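PDB 3HXL: phage tail sheath protein from Desulfitobacterium hafniense, which probably assembles in many copies into the contractile sheath that surrounds the tail tube of a myovirus-type phage or phage-derived particle. Local coordinates for residues Val253-Gly258 with Asp289-Val294; Leu79-Thr84 with Thr267-Gly272; Gln232-Asn237 with Ile247-Gly252. All coordinates share one frame; numbering follows the deposited sequence.

Contact 1 (Val253-Gly258 with Asp289-Val294); sequences VVLADG and DEAVDV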
loop_
_atom_site.group_PDB
_atom_site.type_symbol
_atom_site.label_atom_id
_atom_site.label_comp_id
_atom_site.label_asym_id
_atom_site.label_seq_id
_atom_site.Cartn_x
_atom_site.Cartn_y
_atom_site.Cartn_z
ATOM N N VAL A 253 -19.205 -0.163 1.317
ATOM C CA VAL A 253 -19.798 -0.430 2.612
ATOM C C VAL A 253 -20.304 0.827 3.288
ATOM O O VAL A 253 -20.066 1.944 2.822
ATOM C CB VAL A 253 -18.769 -1.099 3.540
ATOM C CG1 VAL A 253 -18.318 -2.429 2.946
ATOM C CG2 VAL A 253 -17.567 -0.180 3.723
ATOM N N VAL A 254 -21.022 0.630 4.387
ATOM C CA VAL A 254 -21.539 1.734 5.171
ATOM C C VAL A 254 -20.881 1.600 6.531
ATOM O O VAL A 254 -20.978 0.550 7.173
ATOM C CB VAL A 254 -23.069 1.659 5.322
ATOM C CG1 VAL A 254 -23.566 2.856 6.110
ATOM C CG2 VAL A 254 -23.725 1.628 3.937
ATOM N N LEU A 255 -20.194 2.657 6.947
ATOM C CA LEU A 255 -19.482 2.676 8.215
ATOM C C LEU A 255 -20.392 2.992 9.402
ATOM O O LEU A 255 -21.494 3.513 9.232
ATOM C CB LEU A 255 -18.346 3.698 8.150
ATOM C CG LEU A 255 -17.319 3.525 7.021
ATOM C CD1 LEU A 255 -16.194 4.542 7.201
ATOM C CD2 LEU A 255 -16.756 2.109 7.043
ATOM N N ALA A 256 -19.924 2.672 10.603
ATOM C CA ALA A 256 -20.711 2.924 11.804
ATOM C C ALA A 256 -21.003 4.411 11.999
ATOM O O ALA A 256 -21.989 4.773 12.638
ATOM C CB ALA A 256 -19.995 2.360 13.031
ATOM N N ASP A 257 -20.153 5.274 11.454
ATOM C CA ASP A 257 -20.359 6.714 11.594
ATOM C C ASP A 257 -21.311 7.244 10.523
ATOM O O ASP A 257 -21.529 8.449 10.421
ATOM C CB ASP A 257 -19.018 7.451 11.515
ATOM C CG ASP A 257 -18.449 7.481 10.111
ATOM O OD1 ASP A 257 -18.754 6.561 9.325
ATOM O OD2 ASP A 257 -17.686 8.420 9.800
ATOM N N GLY A 258 -21.876 6.336 9.732
ATOM C CA GLY A 258 -22.800 6.735 8.684
ATOM C C GLY A 258 -22.160 6.911 7.316
ATOM O O GLY A 258 -22.864 6.995 6.311
ATOM N N ASP A 289 -13.597 -3.789 8.796
ATOM C CA ASP A 289 -13.514 -3.038 10.046
ATOM C C ASP A 289 -14.285 -1.721 10.061
ATOM O O ASP A 289 -14.057 -0.848 9.221
ATOM C CB ASP A 289 -12.050 -2.767 10.396
ATOM C CG ASP A 289 -11.203 -4.016 10.347
ATOM O OD1 ASP A 289 -10.428 -4.176 9.381
ATOM O OD2 ASP A 289 -11.321 -4.843 11.273
ATOM N N GLU A 290 -15.195 -1.592 11.025
ATOM C CA GLU A 290 -16.013 -0.371 11.209
ATOM C C GLU A 290 -17.295 -0.339 10.364
ATOM O O GLU A 290 -18.126 0.551 10.543
ATOM C CB GLU A 290 -15.172 0.910 10.982
ATOM C CG GLU A 290 -15.896 2.241 11.260
ATOM C CD GLU A 290 -15.023 3.476 11.043
ATOM O OE1 GLU A 290 -13.893 3.334 10.535
ATOM O OE2 GLU A 290 -15.479 4.593 11.389
ATOM N N ALA A 291 -17.467 -1.311 9.473
ATOM C CA ALA A 291 -18.645 -1.341 8.611
ATOM C C ALA A 291 -19.847 -2.040 9.229
ATOM O O ALA A 291 -19.708 -3.049 9.914
ATOM C CB ALA A 291 -18.293 -2.001 7.291
ATOM N N VAL A 292 -21.037 -1.510 8.962
ATOM C CA VAL A 292 -22.244 -2.114 9.504
ATOM C C VAL A 292 -23.250 -2.538 8.438
ATOM O O VAL A 292 -24.281 -3.135 8.751
ATOM C CB VAL A 292 -22.929 -1.168 10.523
ATOM C CG1 VAL A 292 -21.954 -0.863 11.659
ATOM C CG2 VAL A 292 -23.366 0.133 9.841
ATOM N N ASP A 293 -22.948 -2.251 7.179
ATOM C CA ASP A 293 -23.842 -2.621 6.088
ATOM C C ASP A 293 -23.022 -2.540 4.799
ATOM O O ASP A 293 -21.869 -2.114 4.824
ATOM C CB ASP A 293 -25.024 -1.635 6.039
ATOM C CG ASP A 293 -26.260 -2.218 5.360
ATOM O OD1 ASP A 293 -26.152 -3.267 4.695
ATOM O OD2 ASP A 293 -27.349 -1.612 5.486
ATOM N N VAL A 294 -23.604 -2.954 3.679
ATOM C CA VAL A 294 -22.894 -2.890 2.406
ATOM C C VAL A 294 -23.717 -2.038 1.444
ATOM O O VAL A 294 -24.917 -1.855 1.647
ATOM C CB VAL A 294 -22.666 -4.314 1.812
ATOM C CG1 VAL A 294 -22.010 -5.205 2.861
ATOM C CG2 VAL A 294 -23.982 -4.927 1.350
#
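Val-254 O takes two backbone N-H groups, from Val-292 and from Asp-293. This makes a classic beta bulge. The two bonds are unequal. Val-292 N lies 2.7 Å from Val-254 O, almost in line with the carbonyl, while Asp-293 N is a weak donor to Val-254 O at 3.4 Å. In return Val-254 N donates to Asp-293 O at 2.9 Å, from well above the carbonyl plane. The antiparallel register slips by one residue here. Beyond it, Ala-256 N reaches Glu-290 O at 2.8 Å, just as the chain enters the type I turn from Leu-255 to Gly-258. The end of strand 246-255 is thus paired with the short strands 291-292 and 294-295 in the subtilisin-like domain.

The side chains follow the bulge. CB of Val-253 packs on CB of Ala-291 at 3.9 Å, near Phe-314 and Ala-321. On the other face, the side chains of Val-254 and Asp-293 start side by side, CB to CB, but the end of Asp-293 leads away. CG1 of Val-292 rests against CB of Ala-256 at 4.0 Å. In Glu-290 CG is anti to the backbone N (chi1 -175°), and the extended chain passes Leu-255 CD1.

Asp-293 OD1 receives Val-294 N at 2.8 Å and also pairs with Arg-297, which ties the carboxylate down at the corner in the chain. Asp-257 OD1 and Glu-290 OE2 are 4.3 Å apart. These like charges probably disfavour each other. A salt bridge from Lys-80 to Glu-290 OE1 may offset this in part, while Thr-259 holds Asp-257 through OD2.

Contact 2 (Leu79-Thr84 with Thr267-Gly272); sequences LKRAKT and TAWVAG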
loop_
_atom_site.group_PDB
_atom_site.type_symbol
_atom_site.label_atom_id
_atom_site.label_comp_id
_atom_site.label_asym_id
_atom_site.label_seq_id
_atom_site.Cartn_x
_atom_site.Cartn_y
_atom_site.Cartn_z
ATOM N N LEU A 79 -4.681 1.594 6.320
ATOM C CA LEU A 79 -3.911 1.225 7.495
ATOM C C LEU A 79 -4.706 0.503 8.578
ATOM O O LEU A 79 -4.196 0.286 9.676
ATOM C CB LEU A 79 -3.198 2.461 8.055
ATOM C CG LEU A 79 -2.004 2.852 7.157
ATOM C CD1 LEU A 79 -1.462 4.217 7.539
ATOM C CD2 LEU A 79 -0.916 1.788 7.267
ATOM N N LYS A 80 -5.947 0.123 8.277
ATOM C CA LYS A 80 -6.737 -0.620 9.254
ATOM C C LYS A 80 -6.149 -2.025 9.369
ATOM O O LYS A 80 -6.107 -2.599 10.457
ATOM C CB LYS A 80 -8.218 -0.687 8.839
ATOM C CG LYS A 80 -9.022 0.529 9.283
ATOM C CD LYS A 80 -10.467 0.506 8.807
ATOM C CE LYS A 80 -11.251 1.660 9.435
ATOM N NZ LYS A 80 -12.665 1.729 8.952
ATOM N N ARG A 81 -5.664 -2.570 8.255
ATOM C CA ARG A 81 -5.087 -3.913 8.272
ATOM C C ARG A 81 -3.614 -3.982 7.867
ATOM O O ARG A 81 -2.924 -4.940 8.206
ATOM C CB ARG A 81 -5.897 -4.848 7.366
ATOM C CG ARG A 81 -7.363 -5.037 7.764
ATOM C CD ARG A 81 -7.499 -5.901 9.015
ATOM N NE ARG A 81 -8.879 -6.328 9.270
ATOM C CZ ARG A 81 -9.334 -7.558 9.053
ATOM N NH1 ARG A 81 -8.527 -8.494 8.574
ATOM N NH2 ARG A 81 -10.592 -7.861 9.330
ATOM N N ALA A 82 -3.134 -2.976 7.140
ATOM C CA ALA A 82 -1.739 -2.962 6.700
ATOM C C ALA A 82 -0.844 -2.370 7.781
ATOM O O ALA A 82 -1.295 -1.580 8.607
ATOM C CB ALA A 82 -1.608 -2.153 5.415
ATOM N N LYS A 83 0.424 -2.755 7.775
ATOM C CA LYS A 83 1.359 -2.244 8.759
ATOM C C LYS A 83 2.127 -1.056 8.196
ATOM O O LYS A 83 2.558 -0.177 8.938
ATOM C CB LYS A 83 2.317 -3.357 9.181
ATOM C CG LYS A 83 1.595 -4.594 9.698
ATOM C CD LYS A 83 0.710 -4.259 10.894
ATOM C CE LYS A 83 -0.134 -5.449 11.328
ATOM N NZ LYS A 83 -1.092 -5.869 10.273
ATOM N N THR A 84 2.290 -1.027 6.879
ATOM C CA THR A 84 3.003 0.066 6.238
ATOM C C THR A 84 2.324 0.488 4.938
ATOM O O THR A 84 1.900 -0.351 4.139
ATOM C CB THR A 84 4.463 -0.324 5.922
ATOM O OG1 THR A 84 5.115 -0.750 7.123
ATOM C CG2 THR A 84 5.215 0.861 5.344
ATOM N N THR A 267 -11.342 -0.167 -2.170
ATOM C CA THR A 267 -10.110 -0.825 -2.591
ATOM C C THR A 267 -8.996 -0.579 -1.575
ATOM O O THR A 267 -8.097 -1.403 -1.429
ATOM C CB THR A 267 -9.609 -0.327 -3.984
ATOM O OG1 THR A 267 -9.276 1.065 -3.911
ATOM C CG2 THR A 267 -10.679 -0.542 -5.054
ATOM N N ALA A 268 -9.062 0.550 -0.878
ATOM C CA ALA A 268 -8.045 0.898 0.118
ATOM C C ALA A 268 -7.983 -0.157 1.220
ATOM O O ALA A 268 -6.915 -0.708 1.505
ATOM C CB ALA A 268 -8.352 2.271 0.724
ATOM N N TRP A 269 -9.124 -0.428 1.848
ATOM C CA TRP A 269 -9.170 -1.435 2.910
ATOM C C TRP A 269 -8.856 -2.824 2.366
ATOM O O TRP A 269 -8.098 -3.582 2.973
ATOM C CB TRP A 269 -10.550 -1.471 3.572
ATOM C CG TRP A 269 -10.637 -2.464 4.701
ATOM C CD1 TRP A 269 -10.335 -2.240 6.014
ATOM C CD2 TRP A 269 -11.018 -3.840 4.605
ATOM N NE1 TRP A 269 -10.511 -3.390 6.747
ATOM C CE2 TRP A 269 -10.936 -4.388 5.909
ATOM C CE3 TRP A 269 -11.436 -4.662 3.550
ATOM C CZ2 TRP A 269 -11.237 -5.727 6.182
ATOM C CZ3 TRP A 269 -11.739 -6.000 3.824
ATOM C CH2 TRP A 269 -11.643 -6.514 5.135
ATOM N N VAL A 270 -9.440 -3.167 1.221
ATOM C CA VAL A 270 -9.194 -4.487 0.650
ATOM C C VAL A 270 -7.705 -4.725 0.399
ATOM O O VAL A 270 -7.189 -5.812 0.678
ATOM C CB VAL A 270 -9.983 -4.698 -0.664
ATOM C CG1 VAL A 270 -9.664 -6.069 -1.256
ATOM C CG2 VAL A 270 -11.468 -4.594 -0.385
ATOM N N ALA A 271 -7.020 -3.706 -0.113
ATOM C CA ALA A 271 -5.590 -3.803 -0.394
ATOM C C ALA A 271 -4.811 -3.932 0.910
ATOM O O ALA A 271 -3.872 -4.720 1.008
ATOM C CB ALA A 271 -5.127 -2.569 -1.158
ATOM N N GLY A 272 -5.207 -3.146 1.905
ATOM C CA GLY A 272 -4.534 -3.193 3.198
ATOM C C GLY A 272 -4.744 -4.530 3.875
ATOM O O GLY A 272 -3.818 -5.098 4.459
HETATM O O HOH W 1 -6.984 -2.230 5.668
#
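Ala-82 and Gly-272 meet where the two backbones come closest, with their CA atoms 4.5 Å apart. CB of Ala-82 lies 3.8 Å from CA of Gly-272, and no side chain on the glycine stands between them. Arg-81 CB touches Gly-272 O at 3.6 Å. This is the tight, buried part. It is packing rather than bonding, since Ala-82 N faces Gly-272 O at a poor angle.

The other part is looser, with partly exposed Lys-80 and Arg-81 beside the buried Trp-269. A water sits between Arg-81 N, 2.9 Å away, and Trp-269 O, 3.2 Å away. Lys-80 and Arg-81 both meet the pyrrole part of the Trp-269 indole. Lys-80 CB comes to the ring edge, 3.9 Å from CD1. Arg-81 CG approaches NE1 obliquely. The Arg-81 chain bends at chi2 (-73°), which turns CD back. The guanidinium stands nearly perpendicular to the indole, the planes 81° apart, with CZ2 over one guanidinium face and towards its rim.

Asp-289 OD1 accepts from both Trp-269 NE1 and Arg-81 NE, so one carboxylate oxygen fixes ring and guanidinium together. Lys-80 NZ pairs with Glu-290 and Glu-77.

Ala-82 and Ala-271 both touch Val-36. The contact is that of an alpha/beta fold: helix 263-276 lies on the mixed sheet, and the loop from helix 73-78 into strand 84-89 runs beside it.

Contact 3 (Gln232-Asn237 with Ile247-Gly252); sequences QVVLEN and ISVKNG
Val-234 puts CG1 anti to its backbone N (chi1 -180°), which sets that methyl 3.7 Å from CG2 of Val-249. Its other methyl, CG2, lies beside CB of Ile-247. In Asn-237, CG is anti to the carbonyl carbon (chi1 -74°), and the amide comes back to the neighbouring chain although CB points away from it.

The backbones pair as parallel strands. Ile-247 N donates to Val-233 O, Leu-235 N to Ile-247 O at 2.8 Å, Val-249 N to Leu-235 O, and Asn-237 N to Val-249 O at 2.8 Å. Donors and acceptors alternate between the two chains. The CD1 methyl of Ile-247 meets the amide of Gln-232, 3.8 Å from OE1. Gln-232 NE2 itself bonds to Glu-244 O and Asn-344.

Asn-237 closes the end of the pairing. ND2 donates to Lys-250 O at 3.0 Å and to Glu-236 OE1 at 2.8 Å, both tilted out of its amide plane. OD1 takes a water at 2.7 Å, and that water also accepts from Lys-250 NZ, which has its own salt bridge to Glu-311. These bonds fix the rotation of the amide where the pairing ends.

Gln-232 and Ile-247 touch helix 263-276. Val-233 and Leu-235 face helix 210-227 on the other side. Strands 232-236 and 246-255 therefore form part of the parallel core of an alpha/beta/alpha sandwich, as expected for the subtilisin-like domain of tail sheath proteins.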
loop_
_atom_site.group_PDB
_atom_site.type_symbol
_atom_site.label_atom_id
_atom_site.label_comp_id
_atom_site.label_asym_id
_atom_site.label_seq_id
_atom_site.Cartn_x
_atom_site.Cartn_y
_atom_site.Cartn_z
ATOM N N GLN A 232 0.017 -7.863 -5.853
ATOM C CA GLN A 232 -1.347 -7.807 -6.364
ATOM C C GLN A 232 -1.832 -6.369 -6.402
ATOM O O GLN A 232 -1.364 -5.516 -5.642
ATOM C CB GLN A 232 -2.320 -8.631 -5.505
ATOM C CG GLN A 232 -2.259 -10.154 -5.704
ATOM C CD GLN A 232 -3.331 -10.882 -4.888
ATOM O OE1 GLN A 232 -3.356 -10.791 -3.657
ATOM N NE2 GLN A 232 -4.218 -11.603 -5.572
ATOM N N VAL A 233 -2.766 -6.109 -7.309
ATOM C CA VAL A 233 -3.376 -4.801 -7.446
ATOM C C VAL A 233 -4.860 -5.001 -7.171
ATOM O O VAL A 233 -5.450 -5.998 -7.597
ATOM C CB VAL A 233 -3.211 -4.221 -8.882
ATOM C CG1 VAL A 233 -1.739 -4.037 -9.200
ATOM C CG2 VAL A 233 -3.873 -5.134 -9.889
ATOM N N VAL A 234 -5.442 -4.059 -6.437
ATOM C CA VAL A 234 -6.852 -4.101 -6.077
ATOM C C VAL A 234 -7.577 -2.962 -6.783
ATOM O O VAL A 234 -7.332 -1.782 -6.513
ATOM C CB VAL A 234 -7.047 -3.946 -4.555
ATOM C CG1 VAL A 234 -8.532 -4.004 -4.211
ATOM C CG2 VAL A 234 -6.282 -5.052 -3.825
ATOM N N LEU A 235 -8.472 -3.338 -7.689
ATOM C CA LEU A 235 -9.233 -2.384 -8.478
ATOM C C LEU A 235 -10.710 -2.436 -8.152
ATOM O O LEU A 235 -11.172 -3.317 -7.419
ATOM C CB LEU A 235 -9.053 -2.677 -9.970
ATOM C CG LEU A 235 -7.632 -2.948 -10.449
ATOM C CD1 LEU A 235 -7.660 -3.296 -11.935
ATOM C CD2 LEU A 235 -6.765 -1.729 -10.202
ATOM N N GLU A 236 -11.436 -1.475 -8.721
ATOM C CA GLU A 236 -12.880 -1.333 -8.549
ATOM C C GLU A 236 -13.608 -1.789 -9.804
ATOM O O GLU A 236 -13.321 -1.302 -10.891
ATOM C CB GLU A 236 -13.232 0.140 -8.308
ATOM C CG GLU A 236 -14.712 0.411 -8.163
ATOM C CD GLU A 236 -15.378 0.978 -9.419
ATOM O OE1 GLU A 236 -16.607 1.125 -9.375
ATOM O OE2 GLU A 236 -14.706 1.287 -10.431
ATOM N N ASN A 237 -14.548 -2.714 -9.649
ATOM C CA ASN A 237 -15.342 -3.205 -10.769
ATOM C C ASN A 237 -14.575 -3.418 -12.080
ATOM O O ASN A 237 -14.803 -2.722 -13.074
ATOM C CB ASN A 237 -16.526 -2.255 -11.001
ATOM C CG ASN A 237 -17.602 -2.408 -9.944
ATOM O OD1 ASN A 237 -18.391 -3.350 -9.984
ATOM N ND2 ASN A 237 -17.623 -1.497 -8.979
ATOM N N ILE A 247 -7.417 -8.096 -7.948
ATOM C CA ILE A 247 -8.626 -8.298 -7.162
ATOM C C ILE A 247 -9.583 -7.182 -7.562
ATOM O O ILE A 247 -9.187 -6.020 -7.647
ATOM C CB ILE A 247 -8.343 -8.209 -5.637
ATOM C CG1 ILE A 247 -7.442 -9.375 -5.214
ATOM C CG2 ILE A 247 -9.659 -8.233 -4.865
ATOM C CD1 ILE A 247 -6.818 -9.212 -3.820
ATOM N N SER A 248 -10.835 -7.537 -7.827
ATOM C CA SER A 248 -11.841 -6.553 -8.237
ATOM C C SER A 248 -12.979 -6.402 -7.227
ATOM O O SER A 248 -13.824 -7.288 -7.091
ATOM C CB SER A 248 -12.430 -6.940 -9.600
ATOM O OG SER A 248 -13.380 -5.984 -10.043
ATOM N N VAL A 249 -13.003 -5.264 -6.540
ATOM C CA VAL A 249 -14.037 -4.972 -5.545
ATOM C C VAL A 249 -15.289 -4.469 -6.265
ATOM O O VAL A 249 -15.231 -3.483 -7.001
ATOM C CB VAL A 249 -13.556 -3.889 -4.556
ATOM C CG1 VAL A 249 -14.599 -3.669 -3.470
ATOM C CG2 VAL A 249 -12.220 -4.296 -3.952
ATOM N N LYS A 250 -16.414 -5.146 -6.045
ATOM C CA LYS A 250 -17.677 -4.799 -6.700
ATOM C C LYS A 250 -18.497 -3.720 -6.003
ATOM O O LYS A 250 -18.988 -2.780 -6.649
ATOM C CB LYS A 250 -18.547 -6.056 -6.859
ATOM C CG LYS A 250 -19.787 -5.868 -7.744
ATOM C CD LYS A 250 -20.606 -7.152 -7.834
ATOM C CE LYS A 250 -21.776 -7.020 -8.817
ATOM N NZ LYS A 250 -21.310 -6.784 -10.222
ATOM N N ASN A 251 -18.661 -3.857 -4.690
ATOM C CA ASN A 251 -19.441 -2.889 -3.936
ATOM C C ASN A 251 -18.674 -2.240 -2.788
ATOM O O ASN A 251 -17.505 -2.550 -2.542
ATOM C CB ASN A 251 -20.752 -3.530 -3.423
ATOM C CG ASN A 251 -20.524 -4.698 -2.470
ATOM O OD1 ASN A 251 -19.429 -5.247 -2.389
ATOM N ND2 ASN A 251 -21.575 -5.094 -1.761
ATOM N N GLY A 252 -19.343 -1.319 -2.108
ATOM C CA GLY A 252 -18.734 -0.620 -0.996
ATOM C C GLY A 252 -19.426 -0.979 0.299
ATOM O O GLY A 252 -20.169 -1.963 0.374
HETATM O O HOH W 2 -20.989 -3.925 -10.203
#

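In the fold
From the N terminus, residues 79-84 come first and wait longest for their partner. Strand 232-236 follows, and contact 3 closes a short loop with 247-252. The same strand continues into 253-258, which opens contact 1. Helix 263-276 then closes contact 2, so contact 3 is nested within that long loop. Only afterwards does 289-294 close contact 1, so contacts 1 and 2 cross. Contacts 1 and 3 run in series along strand 246-255. Two salt bridges join contacts 1 and 2. The loop after helix 73-78, helix 263-276 and the mixed sheet are thereby tied together. Thr-267 and Val-270 pack helix 263-276 onto the strands of contact 3.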